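PDB 3RE9: sortase-like protein from Streptococcus suis, which probably catalyses, as a class C sortase, the transpeptidation that covalently joins pilin subunits at the surface of this Gram-positive bacterium. Local coordinates for residues Thr113-Asn118 / Thr122-Val127; Glu139-Lys144 / Arg164-Gly169; Glu39-Ile44 / Gly61-Val66; Phe9-Asn14 / Lys24-Ala29. All coordinates share one frame; numbering follows the deposited sequence. Where two conformers were deposited one is given.

Contact 1: Thr113-Asn118 / Thr122-Val127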
# COMPACT_ATOMS: atom_id res chain seq x y z
N THR A 113 -12.03 6.74 -6.45
CA THR A 113 -11.92 6.28 -5.09
C THR A 113 -11.50 4.79 -5.02
O THR A 113 -11.98 3.95 -5.79
CB THR A 113 -13.27 6.51 -4.38
OG1 THR A 113 -13.51 7.92 -4.30
CG2 THR A 113 -13.30 5.93 -2.97
N PHE A 114 -10.56 4.49 -4.12
CA PHE A 114 -10.27 3.11 -3.79
C PHE A 114 -10.31 2.92 -2.28
O PHE A 114 -10.24 3.90 -1.52
CB PHE A 114 -8.98 2.59 -4.47
CG PHE A 114 -7.72 3.26 -4.03
CD1 PHE A 114 -7.20 4.36 -4.74
CD2 PHE A 114 -6.99 2.75 -2.92
CE1 PHE A 114 -5.98 4.98 -4.34
CE2 PHE A 114 -5.78 3.36 -2.51
CZ PHE A 114 -5.29 4.48 -3.21
N TYR A 115 -10.48 1.66 -1.88
CA TYR A 115 -10.60 1.25 -0.49
C TYR A 115 -9.58 0.17 -0.17
O TYR A 115 -9.29 -0.70 -1.02
CB TYR A 115 -12.01 0.69 -0.17
CG TYR A 115 -13.12 1.57 -0.65
CD1 TYR A 115 -13.81 1.26 -1.83
CD2 TYR A 115 -13.44 2.76 0.02
CE1 TYR A 115 -14.81 2.13 -2.33
CE2 TYR A 115 -14.42 3.62 -0.47
CZ TYR A 115 -15.11 3.30 -1.64
OH TYR A 115 -16.11 4.14 -2.10
N ILE A 116 -9.04 0.26 1.04
CA ILE A 116 -8.27 -0.79 1.61
C ILE A 116 -9.06 -1.31 2.80
O ILE A 116 -9.37 -0.54 3.72
CB ILE A 116 -6.87 -0.32 2.01
CG1 ILE A 116 -6.07 0.12 0.76
CG2 ILE A 116 -6.13 -1.41 2.84
CD1 ILE A 116 -4.70 0.74 1.09
N HIS A 117 -9.41 -2.59 2.76
CA HIS A 117 -10.17 -3.25 3.81
C HIS A 117 -9.24 -4.06 4.73
O HIS A 117 -8.69 -5.08 4.33
CB HIS A 117 -11.20 -4.20 3.22
CG HIS A 117 -12.13 -3.58 2.22
ND1 HIS A 117 -13.20 -2.77 2.58
CD2 HIS A 117 -12.21 -3.71 0.87
CE1 HIS A 117 -13.86 -2.41 1.49
NE2 HIS A 117 -13.28 -2.96 0.44
N ASN A 118 -9.03 -3.59 5.96
CA ASN A 118 -8.17 -4.32 6.87
C ASN A 118 -9.03 -4.94 7.95
O ASN A 118 -10.25 -4.93 7.84
CB ASN A 118 -6.97 -3.47 7.40
CG ASN A 118 -7.39 -2.18 8.16
OD1 ASN A 118 -8.27 -2.19 9.00
ND2 ASN A 118 -6.70 -1.09 7.89
N THR A 122 -12.60 -0.36 6.76
CA THR A 122 -12.41 0.11 5.41
C THR A 122 -11.81 1.51 5.48
O THR A 122 -12.29 2.36 6.24
CB THR A 122 -13.75 0.14 4.67
OG1 THR A 122 -14.25 -1.20 4.60
CG2 THR A 122 -13.59 0.68 3.26
N LEU A 123 -10.75 1.70 4.69
CA LEU A 123 -10.15 2.99 4.46
C LEU A 123 -10.41 3.44 3.03
O LEU A 123 -10.28 2.65 2.10
CB LEU A 123 -8.64 2.93 4.70
CG LEU A 123 -8.10 2.28 5.96
CD1 LEU A 123 -6.69 1.85 5.67
CD2 LEU A 123 -8.18 3.26 7.12
N ALA A 124 -10.75 4.71 2.87
CA ALA A 124 -11.11 5.27 1.58
C ALA A 124 -10.05 6.29 1.15
O ALA A 124 -9.66 7.13 1.94
CB ALA A 124 -12.48 5.93 1.66
N TYR A 125 -9.57 6.18 -0.08
CA TYR A 125 -8.60 7.13 -0.64
C TYR A 125 -9.14 7.65 -1.95
O TYR A 125 -9.78 6.90 -2.70
CB TYR A 125 -7.19 6.50 -0.83
CG TYR A 125 -6.53 6.15 0.48
CD1 TYR A 125 -6.86 4.97 1.15
CD2 TYR A 125 -5.62 7.01 1.07
CE1 TYR A 125 -6.30 4.64 2.35
CE2 TYR A 125 -5.04 6.70 2.29
CZ TYR A 125 -5.39 5.51 2.94
OH TYR A 125 -4.84 5.16 4.16
N GLU A 126 -8.91 8.94 -2.21
CA GLU A 126 -9.30 9.58 -3.45
C GLU A 126 -8.07 9.86 -4.30
O GLU A 126 -7.17 10.61 -3.88
CB GLU A 126 -10.04 10.88 -3.14
CG GLU A 126 -10.69 11.58 -4.36
CD GLU A 126 -11.45 12.84 -3.96
OE1 GLU A 126 -12.47 12.72 -3.23
OE2 GLU A 126 -11.01 13.95 -4.35
N VAL A 127 -8.03 9.29 -5.50
CA VAL A 127 -6.92 9.53 -6.44
C VAL A 127 -6.67 11.01 -6.73
O VAL A 127 -7.55 11.70 -7.30
CB VAL A 127 -7.10 8.73 -7.77
CG1 VAL A 127 -5.95 9.03 -8.74
CG2 VAL A 127 -7.20 7.24 -7.48

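Contact 2: Glu139-Lys144 / Arg164-Gly169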
# COMPACT_ATOMS: atom_id res chain seq x y z
N GLU A 139 10.81 8.97 -5.30
CA GLU A 139 10.41 10.26 -4.72
C GLU A 139 8.90 10.48 -4.44
O GLU A 139 8.54 11.29 -3.57
CB GLU A 139 10.95 11.41 -5.58
CG GLU A 139 10.30 11.46 -6.96
CD GLU A 139 10.93 12.45 -7.93
OE1 GLU A 139 11.81 13.24 -7.50
OE2 GLU A 139 10.50 12.43 -9.13
N GLU A 140 8.05 9.77 -5.18
CA GLU A 140 6.59 9.87 -5.06
C GLU A 140 5.97 8.80 -4.15
O GLU A 140 4.76 8.79 -3.90
CB GLU A 140 5.93 9.82 -6.45
CG GLU A 140 6.34 10.97 -7.36
CD GLU A 140 5.91 12.36 -6.84
OE1 GLU A 140 5.09 12.47 -5.89
OE2 GLU A 140 6.41 13.35 -7.42
N LEU A 141 6.81 7.90 -3.65
CA LEU A 141 6.33 6.86 -2.77
C LEU A 141 6.68 7.12 -1.30
O LEU A 141 6.45 6.26 -0.44
CB LEU A 141 6.85 5.48 -3.25
CG LEU A 141 6.52 5.10 -4.70
CD1 LEU A 141 7.20 3.80 -5.11
CD2 LEU A 141 5.01 5.04 -4.93
N LEU A 142 7.22 8.29 -0.99
CA LEU A 142 7.77 8.53 0.35
C LEU A 142 6.67 8.97 1.34
O LEU A 142 5.55 9.29 0.92
CB LEU A 142 8.96 9.51 0.32
CG LEU A 142 10.10 9.18 -0.67
CD1 LEU A 142 11.21 10.23 -0.66
CD2 LEU A 142 10.68 7.76 -0.43
N VAL A 143 6.98 8.93 2.63
CA VAL A 143 6.06 9.39 3.65
C VAL A 143 6.04 10.93 3.66
O VAL A 143 7.08 11.59 3.78
CB VAL A 143 6.41 8.83 5.05
CG1 VAL A 143 5.47 9.39 6.08
CG2 VAL A 143 6.35 7.28 5.09
N LYS A 144 4.85 11.49 3.53
CA LYS A 144 4.69 12.94 3.59
C LYS A 144 4.17 13.27 4.97
O LYS A 144 3.09 12.83 5.33
CB LYS A 144 3.79 13.42 2.46
CG LYS A 144 4.47 13.16 1.12
CD LYS A 144 3.53 12.71 0.03
CE LYS A 144 4.30 12.67 -1.28
NZ LYS A 144 5.59 11.87 -1.22
N ARG A 164 7.08 2.33 -14.18
CA ARG A 164 6.06 1.97 -13.20
C ARG A 164 4.94 3.00 -13.26
O ARG A 164 5.20 4.18 -13.52
CB ARG A 164 6.62 1.96 -11.78
CG ARG A 164 7.77 1.01 -11.56
CD ARG A 164 7.32 -0.45 -11.68
NE ARG A 164 8.44 -1.40 -11.62
CZ ARG A 164 9.17 -1.77 -12.67
NH1 ARG A 164 8.92 -1.27 -13.88
NH2 ARG A 164 10.17 -2.64 -12.51
N LEU A 165 3.71 2.55 -13.02
CA LEU A 165 2.57 3.42 -12.87
C LEU A 165 2.25 3.63 -11.38
O LEU A 165 1.96 2.67 -10.68
CB LEU A 165 1.37 2.81 -13.60
CG LEU A 165 0.01 3.47 -13.51
CD1 LEU A 165 0.09 4.88 -14.05
CD2 LEU A 165 -0.94 2.65 -14.30
N LEU A 166 2.30 4.89 -10.91
CA LEU A 166 2.07 5.26 -9.52
C LEU A 166 0.77 6.02 -9.39
O LEU A 166 0.71 7.23 -9.68
CB LEU A 166 3.20 6.15 -8.96
CG LEU A 166 4.69 5.88 -9.17
CD1 LEU A 166 5.48 6.61 -8.14
CD2 LEU A 166 4.97 4.40 -9.07
N VAL A 167 -0.26 5.31 -8.95
CA VAL A 167 -1.59 5.89 -8.74
C VAL A 167 -1.82 6.19 -7.26
O VAL A 167 -1.98 5.27 -6.47
CB VAL A 167 -2.67 4.96 -9.29
CG1 VAL A 167 -4.00 5.66 -9.33
CG2 VAL A 167 -2.28 4.50 -10.68
N ARG A 168 -1.85 7.48 -6.90
CA ARG A 168 -1.86 7.92 -5.51
C ARG A 168 -3.17 8.57 -5.07
O ARG A 168 -3.69 9.41 -5.77
CB ARG A 168 -0.73 8.91 -5.27
CG ARG A 168 -0.58 9.28 -3.78
CD ARG A 168 0.32 10.46 -3.57
NE ARG A 168 -0.27 11.71 -4.06
CZ ARG A 168 0.30 12.90 -3.89
NH1 ARG A 168 1.46 12.99 -3.25
NH2 ARG A 168 -0.26 14.00 -4.36
N GLY A 169 -3.67 8.20 -3.89
CA GLY A 169 -4.84 8.83 -3.29
C GLY A 169 -4.55 9.38 -1.91
O GLY A 169 -3.71 8.83 -1.23

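Contact 3: Glu39-Ile44 / Gly61-Val66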
# COMPACT_ATOMS: atom_id res chain seq x y z
N GLU A 39 7.74 -13.17 6.59
CA GLU A 39 8.17 -14.56 6.58
C GLU A 39 7.00 -15.46 6.18
O GLU A 39 7.18 -16.49 5.54
CB GLU A 39 8.73 -14.91 7.95
CG GLU A 39 9.33 -16.29 8.15
CD GLU A 39 9.74 -16.50 9.63
OE1 GLU A 39 9.59 -15.54 10.45
OE2 GLU A 39 10.20 -17.62 9.99
N LEU A 40 5.79 -15.04 6.51
CA LEU A 40 4.63 -15.89 6.29
C LEU A 40 3.72 -15.50 5.14
O LEU A 40 2.64 -16.08 5.03
CB LEU A 40 3.79 -15.98 7.57
CG LEU A 40 4.41 -16.74 8.73
CD1 LEU A 40 3.93 -16.13 10.00
CD2 LEU A 40 4.03 -18.20 8.63
N HIS A 41 4.15 -14.55 4.30
CA HIS A 41 3.31 -14.01 3.21
C HIS A 41 1.90 -13.72 3.70
O HIS A 41 0.90 -14.00 2.99
CB HIS A 41 3.25 -14.96 2.01
CG HIS A 41 4.57 -15.53 1.65
ND1 HIS A 41 4.92 -16.83 1.92
CD2 HIS A 41 5.67 -14.95 1.10
CE1 HIS A 41 6.16 -17.04 1.54
NE2 HIS A 41 6.64 -15.92 1.03
N GLU A 42 1.83 -13.18 4.91
CA GLU A 42 0.59 -13.08 5.65
C GLU A 42 -0.40 -12.15 4.99
O GLU A 42 -0.04 -11.04 4.59
CB GLU A 42 0.86 -12.61 7.07
CG GLU A 42 -0.39 -12.55 7.93
CD GLU A 42 -0.09 -12.45 9.38
OE1 GLU A 42 -0.31 -11.36 9.94
OE2 GLU A 42 0.41 -13.46 9.94
N LYS A 43 -1.65 -12.61 4.90
CA LYS A 43 -2.74 -11.80 4.34
C LYS A 43 -3.06 -10.59 5.23
O LYS A 43 -3.24 -10.73 6.44
CB LYS A 43 -3.98 -12.68 4.11
CG LYS A 43 -5.02 -12.05 3.23
CD LYS A 43 -6.31 -12.82 3.30
CE LYS A 43 -7.38 -12.12 2.47
NZ LYS A 43 -8.37 -13.03 1.83
N ILE A 44 -3.11 -9.41 4.64
CA ILE A 44 -3.43 -8.20 5.41
C ILE A 44 -4.90 -7.82 5.27
O ILE A 44 -5.54 -7.40 6.25
CB ILE A 44 -2.55 -7.00 5.02
CG1 ILE A 44 -1.08 -7.23 5.41
CG2 ILE A 44 -3.10 -5.72 5.69
CD1 ILE A 44 -0.13 -6.17 4.82
N GLY A 61 4.58 -8.06 1.81
CA GLY A 61 5.74 -8.25 0.93
C GLY A 61 5.43 -8.39 -0.54
O GLY A 61 4.27 -8.53 -0.95
N THR A 62 6.47 -8.33 -1.35
CA THR A 62 6.36 -8.44 -2.80
C THR A 62 7.08 -9.69 -3.31
O THR A 62 7.66 -9.70 -4.39
CB THR A 62 6.93 -7.19 -3.49
OG1 THR A 62 8.28 -7.00 -3.06
CG2 THR A 62 6.11 -5.97 -3.16
N SER A 63 7.04 -10.76 -2.53
CA SER A 63 7.56 -12.04 -3.01
C SER A 63 6.74 -12.56 -4.19
O SER A 63 5.60 -12.15 -4.39
CB SER A 63 7.60 -13.07 -1.87
OG SER A 63 6.30 -13.45 -1.47
N GLU A 64 7.31 -13.46 -4.99
CA GLU A 64 6.55 -13.98 -6.12
C GLU A 64 5.38 -14.89 -5.73
O GLU A 64 4.41 -15.01 -6.49
CB GLU A 64 7.44 -14.61 -7.18
CG GLU A 64 6.80 -14.57 -8.59
CD GLU A 64 6.46 -13.15 -9.12
OE1 GLU A 64 7.27 -12.19 -8.98
OE2 GLU A 64 5.37 -13.01 -9.72
N THR A 65 5.45 -15.48 -4.53
CA THR A 65 4.32 -16.20 -3.92
C THR A 65 3.13 -15.26 -3.85
O THR A 65 2.03 -15.62 -4.24
CB THR A 65 4.60 -16.68 -2.48
OG1 THR A 65 5.85 -17.38 -2.44
CG2 THR A 65 3.53 -17.62 -2.01
N VAL A 66 3.38 -14.06 -3.34
CA VAL A 66 2.36 -13.06 -3.19
C VAL A 66 1.89 -12.54 -4.53
O VAL A 66 0.67 -12.50 -4.81
CB VAL A 66 2.85 -11.93 -2.26
CG1 VAL A 66 2.08 -10.65 -2.48
CG2 VAL A 66 2.77 -12.39 -0.80

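Contact 4: Phe9-Asn14 / Lys24-Ala29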
# COMPACT_ATOMS: atom_id res chain seq x y z
N PHE A 9 5.62 0.03 13.99
CA PHE A 9 6.29 -0.05 12.71
C PHE A 9 6.21 1.25 11.89
O PHE A 9 7.23 1.73 11.39
CB PHE A 9 5.80 -1.24 11.88
CG PHE A 9 6.49 -1.33 10.54
CD1 PHE A 9 7.81 -1.78 10.46
CD2 PHE A 9 5.85 -0.93 9.38
CE1 PHE A 9 8.47 -1.84 9.25
CE2 PHE A 9 6.50 -0.97 8.15
CZ PHE A 9 7.83 -1.43 8.09
N ASN A 10 4.99 1.79 11.75
CA ASN A 10 4.73 2.96 10.90
C ASN A 10 5.40 4.23 11.41
O ASN A 10 5.95 5.00 10.62
CB ASN A 10 3.23 3.19 10.67
CG ASN A 10 2.64 2.21 9.66
OD1 ASN A 10 3.36 1.51 8.93
ND2 ASN A 10 1.31 2.16 9.61
N GLU A 11 5.37 4.42 12.72
CA GLU A 11 6.13 5.46 13.41
C GLU A 11 7.65 5.39 13.18
O GLU A 11 8.32 6.42 13.24
CB GLU A 11 5.84 5.42 14.92
CG GLU A 11 4.40 5.79 15.28
CD GLU A 11 4.07 5.57 16.74
OE1 GLU A 11 5.00 5.66 17.59
OE2 GLU A 11 2.89 5.29 17.05
N SER A 12 8.17 4.19 12.93
CA SER A 12 9.61 3.95 12.82
C SER A 12 10.17 4.35 11.45
O SER A 12 11.38 4.40 11.27
CB SER A 12 9.95 2.48 13.15
OG SER A 12 9.77 1.60 12.05
N LEU A 13 9.30 4.64 10.50
CA LEU A 13 9.73 5.02 9.17
C LEU A 13 9.90 6.54 9.11
O LEU A 13 10.98 7.05 8.77
CB LEU A 13 8.74 4.55 8.09
CG LEU A 13 8.32 3.08 7.98
CD1 LEU A 13 7.28 2.90 6.89
CD2 LEU A 13 9.49 2.12 7.76
N ASN A 14 8.82 7.24 9.49
CA ASN A 14 8.66 8.68 9.25
C ASN A 14 9.76 9.62 9.79
O ASN A 14 10.49 9.27 10.71
CB ASN A 14 7.24 9.13 9.63
CG ASN A 14 6.90 8.87 11.09
OD1 ASN A 14 7.65 9.25 12.00
ND2 ASN A 14 5.75 8.25 11.33
N LYS A 24 12.74 3.21 21.07
CA LYS A 24 13.62 2.39 20.26
C LYS A 24 13.12 0.95 20.34
O LYS A 24 12.95 0.29 19.32
CB LYS A 24 15.08 2.55 20.74
CG LYS A 24 16.11 1.64 20.08
CD LYS A 24 17.19 1.28 21.11
CE LYS A 24 18.14 0.19 20.61
NZ LYS A 24 19.30 0.79 19.89
N SER A 25 12.83 0.49 21.56
CA SER A 25 12.31 -0.86 21.77
C SER A 25 10.93 -1.11 21.10
O SER A 25 10.68 -2.21 20.59
CB SER A 25 12.32 -1.23 23.26
OG SER A 25 11.00 -1.06 23.86
N ARG A 26 10.07 -0.08 21.07
CA ARG A 26 8.77 -0.10 20.39
C ARG A 26 8.92 -0.18 18.86
O ARG A 26 8.15 -0.86 18.18
CB ARG A 26 7.94 1.13 20.76
CG ARG A 26 6.72 1.38 19.85
CD ARG A 26 5.69 2.36 20.45
NE ARG A 26 4.44 2.42 19.70
CZ ARG A 26 3.46 1.51 19.76
NH1 ARG A 26 3.58 0.43 20.54
NH2 ARG A 26 2.36 1.66 19.03
N HIS A 27 9.89 0.56 18.32
CA HIS A 27 10.10 0.55 16.88
C HIS A 27 10.62 -0.80 16.43
O HIS A 27 10.24 -1.29 15.37
CB HIS A 27 11.04 1.67 16.43
CG HIS A 27 10.43 3.04 16.53
ND1 HIS A 27 11.17 4.19 16.33
CD2 HIS A 27 9.17 3.43 16.82
CE1 HIS A 27 10.37 5.24 16.48
NE2 HIS A 27 9.16 4.80 16.79
N GLU A 28 11.49 -1.37 17.26
CA GLU A 28 12.10 -2.67 17.00
C GLU A 28 11.04 -3.76 16.96
O GLU A 28 11.05 -4.60 16.06
CB GLU A 28 13.16 -3.01 18.08
CG GLU A 28 14.52 -2.38 17.86
CD GLU A 28 15.56 -2.92 18.86
OE1 GLU A 28 16.47 -2.14 19.28
OE2 GLU A 28 15.47 -4.13 19.23
N ALA A 29 10.16 -3.74 17.96
CA ALA A 29 9.06 -4.66 18.11
C ALA A 29 8.14 -4.62 16.91
O ALA A 29 7.71 -5.66 16.41
CB ALA A 29 8.28 -4.31 19.38

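Contact 1: Thr113-Asn118 / Thr122-Val127
F114 meets Y125 across an antiparallel β-hairpin, each residue's N-H bonding the other's C=O; I116 and L123 form the next hydrogen-bonded pair. From F114 CB, a first torsion of 66° sets CG between the backbone N and the carbonyl carbon and carries the ring over the partner strand. CD1 meets V127 CG2, at the ring edge and in its plane, at 4.0 Å; CE1 is near both V127 CG2 and Y125 CB. CZ comes 3.7 Å from Y125 CB, which lies over one face, off-centre toward the rim, in a CH-π contact, and CE2 reaches Y125 CD1 at 4.1 Å. The rings are nearly parallel (17°) but slid until they barely overlap. A flat phenyl suits this buried place, with a face for Y125 and an edge for V127. On the other face of the sheet, H117 ND1 and T122 OG1 share a 2.8 Å hydrogen bond in the imidazole plane, pairing two polar residues at a partly exposed end; H117 NE2 goes on to E48. In the sortase β-barrel, F114 and I116 pack on A150 of strand 148-156, while Y125 OH bonds D148. Strand 122-133 lies beside strand 163-172, and strand 113-117 pairs on its other side with strand 43-49.

Contact 2: Glu139-Lys144 / Arg164-Gly169
L166 and L141 cross at about a right angle where an irregular loop, 139-144, lies against strand 163-172 of the sortase β-barrel. One methyl does most of the work: L166 CD1 touches L141 CD2 at 3.6 Å and E140 CB at 3.7 Å, so it sits against a neighbouring leucine branch and the aliphatic root of a glutamate. Leucine suits the strand position because its long branch brings one methyl between two consecutive loop residues, and L166 rests on L153 of the adjacent strand 148-156 as well. E140 suits the loop because its CB is apolar while its chain bends at the second torsion (-63°) and brings OE1 to Q129 NE2, with which it hydrogen-bonds.

Two residues further along the strand on the same face, R168 runs obliquely to K144. The lysine offers its methylenes to the arginine rather than its charge: CE approaches the edge of the guanidinium in its plane, 3.5 Å from NH1. A fourth torsion of 52° turns NZ aside, toward L142 O, to which it makes a weak bond of 3.4 Å; L142 O also accepts from H87. R168 itself has NE in a salt bridge with D128, which probably holds the guanidinium in place and would partly balance the arginine's charge beside K144, probably making the closeness tolerable. E140 may add a diffuse attraction, but its OE1 stands well out of the guanidinium plane, 4.5 Å from R168 NH1, and no N-H points at it.

Contact 3: Glu39-Ile44 / Gly61-Val66
H41 lays its imidazole against T65 and S63, joining the residue that ends helix 21-39 by a Schellman motif to the start of helix 64-69. T65 CB stands over the centre of the ring, 4.1 Å from the centroid and only 9° off the normal, a CH-π contact made almost squarely onto the face. T65 OG1 lies over the same face, 3.8 Å from H41 NE2, without bonding to it. S63 OG comes in obliquely and close to H41 CD2, at 3.0 Å, again with no hydrogen bond. At the base of the side chain, H41 CB meets V66 CG2 at 3.8 Å. The imidazole is thus held by shape and by ring-face contact: a flat ring offers a surface to the β-branched threonine, while the small serine can come close beside it, obliquely.

One shell outward, the backbone explains the placement. H41 is the C-prime residue of the Schellman motif, with a positive phi of 45°; its N bonds back to L38 O and E42 N to M37 O. The reversal turns the chain out of the helix and directs the H41 side chain at the second segment. S63 holds the N-cap position of helix 64-69, where serine is a favoured residue, and V66 leans on Y59 of strand 54-60. E42 is tied down by a salt bridge to R36 and by backbone bonding to A60, just before G61. Across the imidazole from T65, E39 O sits 4.1 Å above the plane, displaced toward the rim.

Contact 4: Phe9-Asn14 / Lys24-Ala29
Between H27 and S12 the contact is of the CH-π kind. S12 CB lies over one face of the imidazole, 3.8 Å from the centroid and 27° off the normal, and its closest ring atom is H27 CG at 3.5 Å. S12 CA covers the ring centre from the same side. E11 adds an oblique touch, its CB 3.9 Å from H27 NE2. A serine is small enough to let the ring lie against backbone and CB together; a flat histidine can lay one face on that surface.

These residues join helix 3-11, near its end, to helix 21-39, the two N-terminal helices that lie beside the β-barrel. The helices lie in the N-terminal region that carries the lid in class C sortases; this structure is an open form.

Of the hydrogen bonds at S12, two stay within 9-14 and a third, from R31 NH2, comes from helix 21-39. A first torsion of 83° turns S12 OG back to F9 O, to which it donates at 2.6 Å. The same oxygen also accepts from S12 N at 3.1 Å.

The charged pair is loose. E11 and R26 approach obliquely, the carboxylate and guanidinium planes 49° apart, with E11 OE1 near the guanidinium plane at its edge. The resulting salt bridge is long, 3.9 Å from E11 OE1 to R26 NE, and doubtful too, since R26 was modelled in two conformers.

In the fold
Contact 1 buries the most surface, has the largest share of buried residues (6 of 11 touching), and alone is built on strand pairing, with F114 and Y125 on the buried face. Contact 2 reaches the same sheet through strand 163-172, neighbour of strand 122-133, and the two touch where Y125 and V127 pack on 167-169; but it sets a loop against a strand, mixing apolar and charged groups. Contact 3, nearer the surface with one touching residue buried and one exposed, gathers round the residue just after helix 21-39; contact 4 involves that helix's earlier part. Both lack hydrogen bonds across the segments and use a histidine face. V143 packing on N14 brings contact 4 against contact 2.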